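Local coordinates for A rubisco-like protein (Burkholderia fungorum, PDB 3NWR) that is of uncertain function but belongs to the rubisco-like proteins, relatives of the carbon-fixing enzyme, and is probably a lyase or catalyses a related enolate reaction, at residues Leu15-Leu20 with Ala112-Asn117; Thr23-Ala28 with Asn77-Arg82; Thr166-Asn171 with Ala177-Leu182; Glu185-Gly190 with Arg228-Ala233; Thr409-Tyr414 with Arg423-Phe428. All coordinates share one frame; numbering follows the deposited sequence.

Interaction 1: residues Leu15-Leu20 with Ala112-Asn117; sequences LEADYL and ATVAGN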
# COMPACT_ATOMS: atom_id res chain seq x y z
N LEU A 15 -19.77 -10.55 -3.01
CA LEU A 15 -18.50 -11.01 -3.54
C LEU A 15 -17.91 -12.00 -2.54
O LEU A 15 -18.35 -12.07 -1.39
CB LEU A 15 -17.54 -9.84 -3.80
CG LEU A 15 -17.13 -9.00 -2.59
CD1 LEU A 15 -16.01 -9.67 -1.79
CD2 LEU A 15 -16.70 -7.61 -3.05
N GLU A 16 -16.93 -12.77 -2.97
CA GLU A 16 -16.28 -13.71 -2.08
C GLU A 16 -14.78 -13.46 -1.99
O GLU A 16 -14.14 -13.03 -2.95
CB GLU A 16 -16.55 -15.14 -2.52
CG GLU A 16 -18.02 -15.50 -2.38
CD GLU A 16 -18.34 -16.90 -2.86
OE1 GLU A 16 -17.40 -17.65 -3.22
OE2 GLU A 16 -19.54 -17.24 -2.86
N ALA A 17 -14.23 -13.73 -0.81
CA ALA A 17 -12.81 -13.56 -0.56
C ALA A 17 -12.29 -14.79 0.17
O ALA A 17 -12.87 -15.21 1.16
CB ALA A 17 -12.57 -12.30 0.27
N ASP A 18 -11.19 -15.36 -0.33
CA ASP A 18 -10.58 -16.53 0.29
C ASP A 18 -9.35 -16.10 1.07
O ASP A 18 -8.57 -15.27 0.59
CB ASP A 18 -10.14 -17.55 -0.77
CG ASP A 18 -11.30 -18.22 -1.48
OD1 ASP A 18 -12.46 -18.04 -1.06
OD2 ASP A 18 -11.04 -18.94 -2.46
N TYR A 19 -9.16 -16.67 2.26
CA TYR A 19 -8.00 -16.38 3.11
C TYR A 19 -7.33 -17.64 3.59
O TYR A 19 -7.95 -18.70 3.67
CB TYR A 19 -8.41 -15.59 4.35
CG TYR A 19 -9.12 -14.30 4.06
CD1 TYR A 19 -8.44 -13.09 4.07
CD2 TYR A 19 -10.48 -14.30 3.79
CE1 TYR A 19 -9.11 -11.91 3.80
CE2 TYR A 19 -11.15 -13.12 3.52
CZ TYR A 19 -10.46 -11.93 3.52
OH TYR A 19 -11.12 -10.76 3.24
N LEU A 20 -6.04 -17.52 3.92
CA LEU A 20 -5.35 -18.50 4.74
C LEU A 20 -5.16 -17.85 6.09
O LEU A 20 -4.55 -16.78 6.19
CB LEU A 20 -3.99 -18.85 4.12
CG LEU A 20 -3.00 -19.57 5.05
CD1 LEU A 20 -3.47 -20.98 5.34
CD2 LEU A 20 -1.61 -19.58 4.43
N ALA A 112 -10.33 -1.81 1.93
CA ALA A 112 -10.42 -1.67 3.38
C ALA A 112 -11.25 -2.80 3.97
O ALA A 112 -11.09 -3.16 5.14
CB ALA A 112 -11.02 -0.32 3.75
N THR A 113 -12.16 -3.34 3.16
CA THR A 113 -13.11 -4.34 3.62
C THR A 113 -12.51 -5.75 3.57
O THR A 113 -12.56 -6.48 4.55
CB THR A 113 -14.41 -4.30 2.80
OG1 THR A 113 -15.01 -3.00 2.92
CG2 THR A 113 -15.40 -5.35 3.31
N VAL A 114 -11.95 -6.12 2.42
CA VAL A 114 -11.40 -7.47 2.25
C VAL A 114 -9.98 -7.62 2.75
O VAL A 114 -9.50 -8.74 2.91
CB VAL A 114 -11.49 -7.96 0.79
CG1 VAL A 114 -12.95 -8.00 0.34
CG2 VAL A 114 -10.63 -7.08 -0.13
N ALA A 115 -9.29 -6.52 2.99
CA ALA A 115 -7.96 -6.63 3.56
C ALA A 115 -7.93 -5.89 4.90
O ALA A 115 -8.08 -6.49 5.96
CB ALA A 115 -6.90 -6.15 2.56
N GLY A 116 -7.80 -4.58 4.84
CA GLY A 116 -7.89 -3.71 6.00
C GLY A 116 -7.33 -4.20 7.33
O GLY A 116 -6.21 -4.71 7.39
N ASN A 117 -8.12 -4.02 8.39
CA ASN A 117 -7.70 -4.33 9.76
C ASN A 117 -7.60 -5.83 10.04
O ASN A 117 -7.15 -6.20 11.12
CB ASN A 117 -8.68 -3.69 10.77
CG ASN A 117 -8.29 -2.26 11.18
OD1 ASN A 117 -7.31 -1.69 10.71
ND2 ASN A 117 -9.09 -1.69 12.10

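Interaction 2: residues Thr23-Ala28 with Asn77-Arg82; sequences TPLDPA and NAWLER. With SO4 (sulfate ion), chain D.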
# COMPACT_ATOMS: atom_id res chain seq x y z
N THR A 23 -4.03 -19.47 13.69
CA THR A 23 -4.48 -19.06 15.02
C THR A 23 -4.37 -20.24 15.97
O THR A 23 -4.58 -21.38 15.56
CB THR A 23 -5.94 -18.56 14.99
OG1 THR A 23 -6.37 -18.21 16.31
CG2 THR A 23 -6.88 -19.64 14.41
N PRO A 24 -4.02 -19.98 17.24
CA PRO A 24 -4.03 -21.08 18.21
C PRO A 24 -5.45 -21.31 18.71
O PRO A 24 -5.70 -22.28 19.43
CB PRO A 24 -3.15 -20.55 19.33
CG PRO A 24 -3.38 -19.07 19.31
CD PRO A 24 -3.59 -18.71 17.85
N LEU A 25 -6.36 -20.41 18.35
CA LEU A 25 -7.76 -20.51 18.75
C LEU A 25 -8.53 -21.35 17.73
O LEU A 25 -7.95 -21.93 16.81
CB LEU A 25 -8.38 -19.12 18.91
CG LEU A 25 -7.55 -18.11 19.72
CD1 LEU A 25 -8.25 -16.76 19.79
CD2 LEU A 25 -7.26 -18.64 21.13
N ASP A 26 -9.85 -21.41 17.89
CA ASP A 26 -10.70 -22.16 16.96
C ASP A 26 -10.81 -21.43 15.62
O ASP A 26 -11.31 -20.30 15.58
CB ASP A 26 -12.09 -22.33 17.56
CG ASP A 26 -13.02 -23.09 16.63
OD1 ASP A 26 -12.79 -24.30 16.45
OD2 ASP A 26 -13.97 -22.47 16.10
N PRO A 27 -10.35 -22.06 14.53
CA PRO A 27 -10.39 -21.38 13.22
C PRO A 27 -11.78 -20.89 12.82
O PRO A 27 -11.90 -19.78 12.30
CB PRO A 27 -9.90 -22.45 12.25
CG PRO A 27 -8.95 -23.28 13.09
CD PRO A 27 -9.59 -23.32 14.47
N ALA A 28 -12.82 -21.68 13.06
CA ALA A 28 -14.16 -21.26 12.67
C ALA A 28 -14.63 -20.03 13.42
O ALA A 28 -15.24 -19.14 12.84
CB ALA A 28 -15.16 -22.41 12.85
N ASN A 77 2.48 -11.79 18.29
CA ASN A 77 1.17 -11.30 18.64
C ASN A 77 1.11 -11.02 20.14
O ASN A 77 1.14 -11.95 20.94
CB ASN A 77 0.10 -12.32 18.23
CG ASN A 77 -1.30 -11.85 18.54
OD1 ASN A 77 -1.54 -11.24 19.59
ND2 ASN A 77 -2.24 -12.11 17.64
N ALA A 78 1.02 -9.74 20.50
CA ALA A 78 1.09 -9.33 21.90
C ALA A 78 -0.14 -9.73 22.71
O ALA A 78 -0.04 -10.04 23.89
CB ALA A 78 1.32 -7.82 22.00
N TRP A 79 -1.31 -9.72 22.07
CA TRP A 79 -2.54 -10.09 22.75
C TRP A 79 -2.51 -11.57 23.13
O TRP A 79 -2.84 -11.94 24.26
CB TRP A 79 -3.77 -9.77 21.89
CG TRP A 79 -5.08 -9.96 22.60
CD1 TRP A 79 -5.69 -9.08 23.45
CD2 TRP A 79 -5.95 -11.10 22.52
NE1 TRP A 79 -6.88 -9.60 23.90
CE2 TRP A 79 -7.06 -10.84 23.34
CE3 TRP A 79 -5.89 -12.31 21.82
CZ2 TRP A 79 -8.11 -11.75 23.49
CZ3 TRP A 79 -6.93 -13.21 21.97
CH2 TRP A 79 -8.03 -12.93 22.80
N LEU A 80 -2.08 -12.41 22.19
CA LEU A 80 -2.03 -13.85 22.46
C LEU A 80 -0.99 -14.18 23.52
O LEU A 80 -1.21 -15.06 24.36
CB LEU A 80 -1.78 -14.64 21.18
CG LEU A 80 -2.99 -14.73 20.24
CD1 LEU A 80 -2.60 -15.35 18.91
CD2 LEU A 80 -4.11 -15.53 20.89
N GLU A 81 0.15 -13.50 23.50
CA GLU A 81 1.17 -13.84 24.49
C GLU A 81 0.86 -13.25 25.86
O GLU A 81 1.25 -13.83 26.88
CB GLU A 81 2.58 -13.50 24.02
CG GLU A 81 2.78 -12.11 23.47
CD GLU A 81 4.08 -12.00 22.70
OE1 GLU A 81 4.84 -13.00 22.68
OE2 GLU A 81 4.34 -10.94 22.10
N ARG A 82 0.16 -12.12 25.90
CA ARG A 82 -0.32 -11.57 27.16
C ARG A 82 -1.13 -12.62 27.91
O ARG A 82 -1.32 -12.53 29.12
CB ARG A 82 -1.18 -10.32 26.95
CG ARG A 82 -0.44 -9.01 27.12
CD ARG A 82 -1.39 -7.85 27.39
NE ARG A 82 -2.18 -7.47 26.21
CZ ARG A 82 -1.73 -6.71 25.22
NH1 ARG A 82 -0.48 -6.24 25.26
NH2 ARG A 82 -2.51 -6.41 24.20
S SO4 D . -11.46 -20.53 21.17
O1 SO4 D . -11.31 -19.38 22.07
O2 SO4 D . -10.28 -21.39 21.27
O3 SO4 D . -11.62 -20.07 19.80
O4 SO4 D . -12.65 -21.28 21.57

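Interaction 3: residues Thr166-Asn171 with Ala177-Leu182; sequences TIIKPN and AETAAL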
# COMPACT_ATOMS: atom_id res chain seq x y z
N THR A 166 12.72 -3.13 -22.94
CA THR A 166 13.90 -2.98 -22.10
C THR A 166 13.75 -1.74 -21.23
O THR A 166 12.81 -0.95 -21.42
CB THR A 166 15.19 -2.91 -22.95
OG1 THR A 166 16.33 -3.15 -22.11
CG2 THR A 166 15.32 -1.55 -23.60
N ILE A 167 14.64 -1.59 -20.25
CA ILE A 167 14.55 -0.51 -19.28
C ILE A 167 15.73 0.43 -19.44
O ILE A 167 16.85 0.00 -19.70
CB ILE A 167 14.52 -1.02 -17.81
CG1 ILE A 167 13.41 -2.06 -17.62
CG2 ILE A 167 14.32 0.13 -16.82
CD1 ILE A 167 13.78 -3.45 -18.08
N ILE A 168 15.47 1.73 -19.31
CA ILE A 168 16.52 2.73 -19.38
C ILE A 168 17.48 2.61 -18.19
O ILE A 168 17.06 2.66 -17.03
CB ILE A 168 15.89 4.15 -19.42
CG1 ILE A 168 15.14 4.34 -20.75
CG2 ILE A 168 16.96 5.22 -19.25
CD1 ILE A 168 14.19 5.53 -20.75
N LYS A 169 18.76 2.42 -18.50
CA LYS A 169 19.83 2.30 -17.50
C LYS A 169 20.91 3.33 -17.82
O LYS A 169 21.21 3.56 -18.99
CB LYS A 169 20.46 0.91 -17.58
CG LYS A 169 19.54 -0.24 -17.18
CD LYS A 169 19.42 -0.33 -15.67
CE LYS A 169 18.53 -1.48 -15.26
NZ LYS A 169 18.46 -1.58 -13.77
N PRO A 170 21.51 3.94 -16.79
CA PRO A 170 21.25 3.78 -15.35
C PRO A 170 19.82 4.17 -14.98
O PRO A 170 19.19 4.95 -15.70
CB PRO A 170 22.23 4.76 -14.70
CG PRO A 170 22.49 5.78 -15.76
CD PRO A 170 22.51 4.99 -17.04
N ASN A 171 19.33 3.62 -13.87
CA ASN A 171 17.94 3.79 -13.46
C ASN A 171 17.55 5.25 -13.37
O ASN A 171 16.44 5.64 -13.73
CB ASN A 171 17.69 3.14 -12.10
CG ASN A 171 17.90 1.64 -12.11
OD1 ASN A 171 17.79 0.99 -13.14
ND2 ASN A 171 18.18 1.08 -10.93
N ALA A 177 18.82 14.95 -22.23
CA ALA A 177 19.50 14.72 -23.50
C ALA A 177 20.15 13.35 -23.55
O ALA A 177 20.06 12.66 -24.57
CB ALA A 177 20.55 15.82 -23.75
N GLU A 178 20.80 12.95 -22.46
CA GLU A 178 21.45 11.65 -22.41
C GLU A 178 20.41 10.53 -22.51
O GLU A 178 20.64 9.51 -23.16
CB GLU A 178 22.29 11.51 -21.14
CG GLU A 178 23.56 12.35 -21.15
CD GLU A 178 24.25 12.37 -19.80
OE1 GLU A 178 23.57 12.22 -18.77
OE2 GLU A 178 25.49 12.55 -19.76
N THR A 179 19.26 10.73 -21.87
CA THR A 179 18.20 9.73 -21.91
C THR A 179 17.68 9.57 -23.34
O THR A 179 17.51 8.46 -23.84
CB THR A 179 17.04 10.12 -20.99
OG1 THR A 179 17.54 10.29 -19.66
CG2 THR A 179 15.96 9.03 -20.98
N ALA A 180 17.44 10.70 -23.99
CA ALA A 180 16.97 10.70 -25.37
C ALA A 180 17.94 10.01 -26.32
O ALA A 180 17.53 9.24 -27.17
CB ALA A 180 16.69 12.14 -25.83
N ALA A 181 19.24 10.28 -26.16
CA ALA A 181 20.25 9.65 -27.00
C ALA A 181 20.25 8.14 -26.79
O ALA A 181 20.37 7.36 -27.74
CB ALA A 181 21.64 10.22 -26.67
N LEU A 182 20.10 7.73 -25.53
CA LEU A 182 20.07 6.31 -25.22
C LEU A 182 18.83 5.66 -25.81
O LEU A 182 18.89 4.60 -26.42
CB LEU A 182 20.11 6.09 -23.71
CG LEU A 182 19.87 4.66 -23.23
CD1 LEU A 182 20.84 3.67 -23.88
CD2 LEU A 182 19.97 4.63 -21.72

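Interaction 4: residues Glu185-Gly190 with Arg228-Ala233; sequences ELCEAG and RPVMVA. With SO4 (sulfate ion), chain C.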
# COMPACT_ATOMS: atom_id res chain seq x y z
N GLU A 185 19.24 4.84 -29.40
CA GLU A 185 20.02 3.62 -29.60
C GLU A 185 19.19 2.37 -29.33
O GLU A 185 19.30 1.39 -30.05
CB GLU A 185 21.27 3.61 -28.71
CG GLU A 185 22.25 4.74 -28.98
CD GLU A 185 23.28 4.90 -27.88
OE1 GLU A 185 23.25 4.11 -26.91
OE2 GLU A 185 24.13 5.81 -27.98
N LEU A 186 18.37 2.41 -28.29
CA LEU A 186 17.52 1.26 -27.95
C LEU A 186 16.49 1.00 -29.06
O LEU A 186 16.23 -0.15 -29.41
CB LEU A 186 16.84 1.47 -26.59
CG LEU A 186 17.77 1.65 -25.39
CD1 LEU A 186 16.99 1.98 -24.11
CD2 LEU A 186 18.64 0.41 -25.19
N CYS A 187 15.91 2.06 -29.60
CA CYS A 187 15.01 1.93 -30.74
C CYS A 187 15.72 1.25 -31.91
O CYS A 187 15.20 0.31 -32.50
CB CYS A 187 14.49 3.30 -31.19
SG CYS A 187 13.29 4.08 -30.07
N GLU A 188 16.90 1.76 -32.25
CA GLU A 188 17.67 1.23 -33.38
C GLU A 188 18.04 -0.23 -33.17
O GLU A 188 18.17 -0.99 -34.14
CB GLU A 188 18.92 2.08 -33.61
CG GLU A 188 18.64 3.52 -33.98
CD GLU A 188 18.21 3.70 -35.43
OE1 GLU A 188 18.24 2.71 -36.20
OE2 GLU A 188 17.86 4.84 -35.80
N ALA A 189 18.22 -0.63 -31.92
CA ALA A 189 18.50 -2.03 -31.60
C ALA A 189 17.31 -2.93 -31.91
O ALA A 189 17.46 -4.14 -32.09
CB ALA A 189 18.93 -2.19 -30.13
N GLY A 190 16.11 -2.34 -31.97
CA GLY A 190 14.94 -3.06 -32.44
C GLY A 190 13.88 -3.44 -31.41
O GLY A 190 13.00 -4.23 -31.72
N ARG A 228 8.70 1.82 -37.70
CA ARG A 228 8.44 1.06 -36.48
C ARG A 228 8.06 1.98 -35.32
O ARG A 228 8.87 2.81 -34.92
CB ARG A 228 9.68 0.25 -36.06
CG ARG A 228 10.24 -0.71 -37.10
CD ARG A 228 11.39 -1.53 -36.49
NE ARG A 228 10.90 -2.45 -35.46
CZ ARG A 228 11.11 -2.33 -34.15
NH1 ARG A 228 11.83 -1.32 -33.66
NH2 ARG A 228 10.61 -3.23 -33.32
N PRO A 229 6.85 1.82 -34.78
CA PRO A 229 6.53 2.55 -33.54
C PRO A 229 7.24 1.88 -32.36
O PRO A 229 7.39 0.66 -32.36
CB PRO A 229 5.01 2.38 -33.40
CG PRO A 229 4.54 1.57 -34.57
CD PRO A 229 5.74 0.96 -35.22
N VAL A 230 7.69 2.68 -31.40
CA VAL A 230 8.23 2.16 -30.14
C VAL A 230 7.47 2.82 -29.00
O VAL A 230 7.40 4.04 -28.93
CB VAL A 230 9.74 2.43 -29.99
CG1 VAL A 230 10.25 1.93 -28.64
CG2 VAL A 230 10.51 1.77 -31.12
N MET A 231 6.90 2.00 -28.13
CA MET A 231 6.14 2.49 -26.99
C MET A 231 7.06 2.80 -25.82
O MET A 231 7.82 1.94 -25.37
CB MET A 231 5.10 1.45 -26.57
CG MET A 231 4.36 1.81 -25.28
SD MET A 231 3.04 0.66 -24.88
CE MET A 231 1.90 0.95 -26.24
N VAL A 232 7.01 4.04 -25.33
CA VAL A 232 7.80 4.43 -24.18
C VAL A 232 6.88 4.64 -22.99
O VAL A 232 5.95 5.46 -23.03
CB VAL A 232 8.62 5.71 -24.44
CG1 VAL A 232 9.39 6.12 -23.16
CG2 VAL A 232 9.58 5.51 -25.60
N ALA A 233 7.11 3.86 -21.94
CA ALA A 233 6.36 4.02 -20.71
C ALA A 233 7.09 5.04 -19.84
O ALA A 233 8.05 4.71 -19.15
CB ALA A 233 6.22 2.68 -19.98
S SO4 C . 9.48 -5.72 -36.45
O1 SO4 C . 10.09 -6.80 -37.21
O2 SO4 C . 8.11 -6.11 -36.10
O3 SO4 C . 9.46 -4.51 -37.27
O4 SO4 C . 10.25 -5.49 -35.24

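Interaction 5: residues Thr409-Tyr414 with Arg423-Phe428; sequences TPLPVY and RALAFF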
# COMPACT_ATOMS: atom_id res chain seq x y z
N THR A 409 10.35 -25.52 -32.42
CA THR A 409 11.68 -26.12 -32.51
C THR A 409 12.54 -25.74 -31.30
O THR A 409 12.55 -24.59 -30.87
CB THR A 409 12.36 -25.77 -33.85
OG1 THR A 409 13.62 -26.45 -33.95
CG2 THR A 409 12.59 -24.29 -33.97
N PRO A 410 13.25 -26.72 -30.71
CA PRO A 410 14.05 -26.38 -29.53
C PRO A 410 15.10 -25.31 -29.82
O PRO A 410 15.68 -25.28 -30.90
CB PRO A 410 14.74 -27.71 -29.18
CG PRO A 410 13.83 -28.76 -29.75
CD PRO A 410 13.31 -28.16 -31.03
N LEU A 411 15.37 -24.44 -28.85
CA LEU A 411 16.34 -23.36 -29.06
C LEU A 411 17.72 -23.83 -29.56
O LEU A 411 18.28 -23.24 -30.47
CB LEU A 411 16.50 -22.48 -27.81
CG LEU A 411 15.68 -21.19 -27.79
CD1 LEU A 411 14.20 -21.48 -27.86
CD2 LEU A 411 16.01 -20.41 -26.53
N PRO A 412 18.29 -24.89 -28.94
CA PRO A 412 19.63 -25.30 -29.39
C PRO A 412 19.64 -25.92 -30.79
O PRO A 412 20.70 -26.00 -31.39
CB PRO A 412 20.05 -26.35 -28.36
CG PRO A 412 19.20 -26.03 -27.14
CD PRO A 412 17.88 -25.59 -27.72
N VAL A 413 18.48 -26.36 -31.28
CA VAL A 413 18.39 -26.80 -32.67
C VAL A 413 18.34 -25.58 -33.60
O VAL A 413 19.09 -25.48 -34.57
CB VAL A 413 17.15 -27.70 -32.90
CG1 VAL A 413 16.98 -28.02 -34.39
CG2 VAL A 413 17.29 -29.00 -32.13
N TYR A 414 17.45 -24.65 -33.29
CA TYR A 414 17.31 -23.44 -34.11
C TYR A 414 18.60 -22.62 -34.13
O TYR A 414 18.92 -21.98 -35.13
CB TYR A 414 16.16 -22.60 -33.55
CG TYR A 414 15.55 -21.60 -34.51
CD1 TYR A 414 15.00 -22.02 -35.72
CD2 TYR A 414 15.47 -20.25 -34.18
CE1 TYR A 414 14.41 -21.11 -36.59
CE2 TYR A 414 14.88 -19.33 -35.05
CZ TYR A 414 14.35 -19.77 -36.25
OH TYR A 414 13.76 -18.88 -37.12
N ARG A 423 25.13 -17.47 -30.25
CA ARG A 423 26.07 -16.69 -29.46
C ARG A 423 25.52 -16.34 -28.08
O ARG A 423 26.24 -16.35 -27.09
CB ARG A 423 26.46 -15.42 -30.22
CG ARG A 423 27.31 -15.66 -31.45
CD ARG A 423 28.72 -16.03 -31.04
NE ARG A 423 29.38 -14.95 -30.33
CZ ARG A 423 30.18 -14.05 -30.90
NH1 ARG A 423 30.41 -14.11 -32.20
NH2 ARG A 423 30.74 -13.09 -30.17
N ALA A 424 24.23 -16.02 -28.02
CA ALA A 424 23.60 -15.72 -26.74
C ALA A 424 23.62 -16.93 -25.82
O ALA A 424 23.96 -16.82 -24.64
CB ALA A 424 22.17 -15.26 -26.97
N LEU A 425 23.26 -18.09 -26.35
CA LEU A 425 23.18 -19.29 -25.52
C LEU A 425 24.55 -19.65 -24.95
O LEU A 425 24.67 -20.09 -23.81
CB LEU A 425 22.60 -20.46 -26.31
CG LEU A 425 21.13 -20.28 -26.72
CD1 LEU A 425 20.68 -21.38 -27.67
CD2 LEU A 425 20.23 -20.21 -25.49
N ALA A 426 25.59 -19.45 -25.76
CA ALA A 426 26.95 -19.73 -25.33
C ALA A 426 27.44 -18.73 -24.28
O ALA A 426 28.11 -19.10 -23.31
CB ALA A 426 27.89 -19.73 -26.53
N PHE A 427 27.09 -17.46 -24.47
CA PHE A 427 27.58 -16.39 -23.61
C PHE A 427 26.89 -16.33 -22.25
O PHE A 427 27.55 -16.25 -21.21
CB PHE A 427 27.45 -15.04 -24.31
CG PHE A 427 27.94 -13.88 -23.49
CD1 PHE A 427 29.28 -13.55 -23.47
CD2 PHE A 427 27.05 -13.11 -22.76
CE1 PHE A 427 29.74 -12.48 -22.72
CE2 PHE A 427 27.50 -12.04 -22.00
CZ PHE A 427 28.84 -11.73 -21.99
N PHE A 428 25.57 -16.36 -22.25
CA PHE A 428 24.80 -16.27 -21.01
C PHE A 428 24.68 -17.64 -20.35
O PHE A 428 24.30 -17.73 -19.18
CB PHE A 428 23.41 -15.68 -21.27
CG PHE A 428 23.43 -14.26 -21.78
CD1 PHE A 428 23.73 -13.21 -20.94
CD2 PHE A 428 23.13 -13.99 -23.11
CE1 PHE A 428 23.75 -11.91 -21.41
CE2 PHE A 428 23.14 -12.69 -23.58
CZ PHE A 428 23.45 -11.65 -22.72

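Interaction 1: residues Leu15-Leu20 with Ala112-Asn117
Tyr19 and Val114 share the one hydrogen bond between Leu15-Leu20 and Ala112-Asn117, at the end of helix 107-114. The Tyr19 hydroxyl OH donates to the backbone O of Val114 over a short 2.6 Å. It reaches the oxygen at a bent C=O...donor angle of 119°, tilted 19° from the carbonyl plane, while the oxygen itself lies at the edge of the phenol ring, in its plane. Tyr19 CG stands beside the backbone N (chi1 -57°), which swings the ring off the strand and toward the helix end. The bond occupies a carbonyl where the helix gives out, two residues before Gly116 turns away with positive phi.

The apolar contacts all fall on one branch of Val114. Leu15 CD1 meets Val114 CG1 at 4.1 Å, the two side chains crossing at a slant, and Ala17 CB approaches the same methyl at 4.3 Å.

Glu16 and Asp18 point from the other side of the strand, both salt-bridged to Arg133, and Asp18 also to Arg93. The second subunit packs on Ala112 and Ala115 through Asn286 and Trp264 of that chain. A helix laid on one face of a four-stranded antiparallel sheet is the alpha/beta layering of the rubisco large-chain N-terminal domain.

Interaction 2: residues Thr23-Ala28 with Asn77-Arg82
The turn leading from strand 14-23 into helix 27-37 faces the short helix 78-82, with Pro24 and Leu80 the closest pair at 8.6 Å between CA atoms. Pro24 presents the CG-CD edge of its ring to the two methyls of Leu80: Pro24 CD lies 3.7 Å from Leu80 CD1, and Pro24 CG 3.9 Å from Leu80 CD2. Leu80 CG sits beside its backbone N (chi1 -74°), which aims the isobutyl group across the gap. Leu25 adds both branches to this patch, CD2 touching Leu80 CD2 at 4.4 Å and CD1 coming to the edge of the Trp79 indole, near its plane, by CZ3.

Polar bonds fix the two backbones separately. Thr23 OG1 accepts from Leu25 N at 3.0 Å, an ST turn. Asn77, the N-cap of its helix, accepts through OD1 from Leu80 N at 2.9 Å; the bond is nearly straight at nitrogen (170°), but the donor stands well above the amide plane. Asp26 is the other N-cap, its OD2 bonded to Arg29 N, and its own N donates to sulfate O3 at 2.9 Å; Arg29 also holds this ion. Gly323 of the second subunit packs on Trp79. Two capped helix starts joined by an apolar patch lie here at the outer end of the rubisco-type N-terminal domain.

Interaction 3: residues Thr166-Asn171 with Ala177-Leu182
Ile168 reaches from the loop after strand 163-165 into helix 176-189 and meets two residues there in different ways. Against Thr179 it crosses at about a right angle: the end methyl CD1 of Ile168 lies 3.9 Å from CG2 of Thr179. Against Leu182 the two side chains run past one another in opposite directions, with Ile168 CG2 3.9 Å from Leu182 CD2. Each branch of the isoleucine serves a different residue: CG1, beside the backbone N (chi1 -68°), carries CD1 to Thr179, while CG2, beside the carbonyl carbon, meets Leu182.

Thr179 offers its methyl to the loop because its hydroxyl is turned back along the helix, where OG1 bonds to Ser175 O. Leu182 is packed tightly at its CD2 methyl, which also presses on the backbone O of Lys169 at 3.2 Å; its CG points anti to the backbone N (chi1 171°), extending the chain out to the loop.

The Lys169 side chain leaves on the far side of the loop. Its NZ bonds to Asn171 OD1 at 2.7 Å, in the carbonyl plane and on a lone pair. The peptide before Pro170, between them, is cis, a turn consistent with the two polar ends meeting. Ser39 of the second subunit makes a weak bond to Asn171 ND2, while Asn171 packs on Asp197, two residues past the carboxylated Lys195. This is the first beta-alpha connection of the TIM-barrel catalytic domain, at the strands' C-terminal ends, where rubisco relatives carry their active site.

Interaction 4: residues Glu185-Gly190 with Arg228-Ala233
The NH2 nitrogen of Arg228 is gripped by sulfate O4 at 3.0 Å and by a salt bridge to Asp192, and Gly190 O also lies 3.0 Å from NH2. The sulfate sits at the edge of the guanidinium, its sulfur in plane, and two of its oxygens are taken by NE of Arg228: O3 over 3.1 Å at a fairly straight 154°, O4 at a more bent angle. Arg399 and Arg161 complete the cluster round the anion. A bend at chi3 (68°) turns the Arg228 guanidinium back toward the helix end, and bonds from NH1 to Tyr222 OH and Val191 O hold its rotation.

Gly190 ends helix 176-189 in a Schellman motif: with positive phi, its N bonds to Cys187 O at 2.9 Å and weakly to Leu186 O. The carbonyl end of the helix lies beside the guanidinium, which would probably favour its positive charge.

Deeper in, the contact is apolar. Cys187 SG rests against the branched end of Val230, 3.8 Å from CG2 and 4.0 Å from CG1, with Tyr222 of helix 208-226 touching both residues. A capped helix end set beside the run into strand 233-235 is the alpha-to-beta side of a TIM barrel, at the N-terminal ends of its strands.

Interaction 5: residues Thr409-Tyr414 with Arg423-Phe428
The flat rings lie to one side of the touch between Leu411 and Leu425, and their partners are found within segment 423-428 and beyond it. One face of the Phe428 ring takes Phe427 CD2, 3.6 Å above the plane and over its centre. Phe428 CE1 in turn lies at the edge of the Phe427 ring, in its plane. Trp360 also meets the Phe428 ring, with the two planes at about 50°.

Across the contact itself, a single methyl does the work. Leu425 CD1 approaches Leu411 O at 4.1 Å and Leu411 CB at 4.3 Å, and lies beside Pro412 CA at 4.4 Å. It is placed there by a CG beside the backbone N (chi1 -66°) and an extended chi2 of 172°, which carry the methyl straight off its helix. The touch is light, a methyl set against aliphatic carbons and a backbone carbonyl.

Backbone bonds keep each helix in shape on its own: Tyr414 N donates to Pro410 O at 3.0 Å, and Phe428 N to Ala424 O at 2.9 Å. Leu411 also packs on Val405, and Ala424 on Ser397, two residues of helix 391-407. Short helix 411-414 and helix 419-427 both pack on helix 391-407, helical packing at the C-terminal end of the TIM-barrel catalytic domain.

Overall arrangement
Interactions 1 and 2 belong to the N-terminal domain, with centres about 19 Å apart; the other three lie in the catalytic domain, interaction 3 about 41 Å from interaction 1 between centres. Interaction 1 is the fully buried contact and alone has a clear hydrogen bond between its segments. Interactions 3 and 4 share helix 176-189, touching through Thr166 and Leu186, but use it differently: its side against a loop at one end of the barrel, its capped end beside an arginine and sulfate at the other. Interaction 2 also has a sulfate, held by the backbone N of Asp26 together with Arg29. Interaction 5, with the smallest buried area, is a light, peripheral touch. The second subunit reaches interactions 1, 2 and 3.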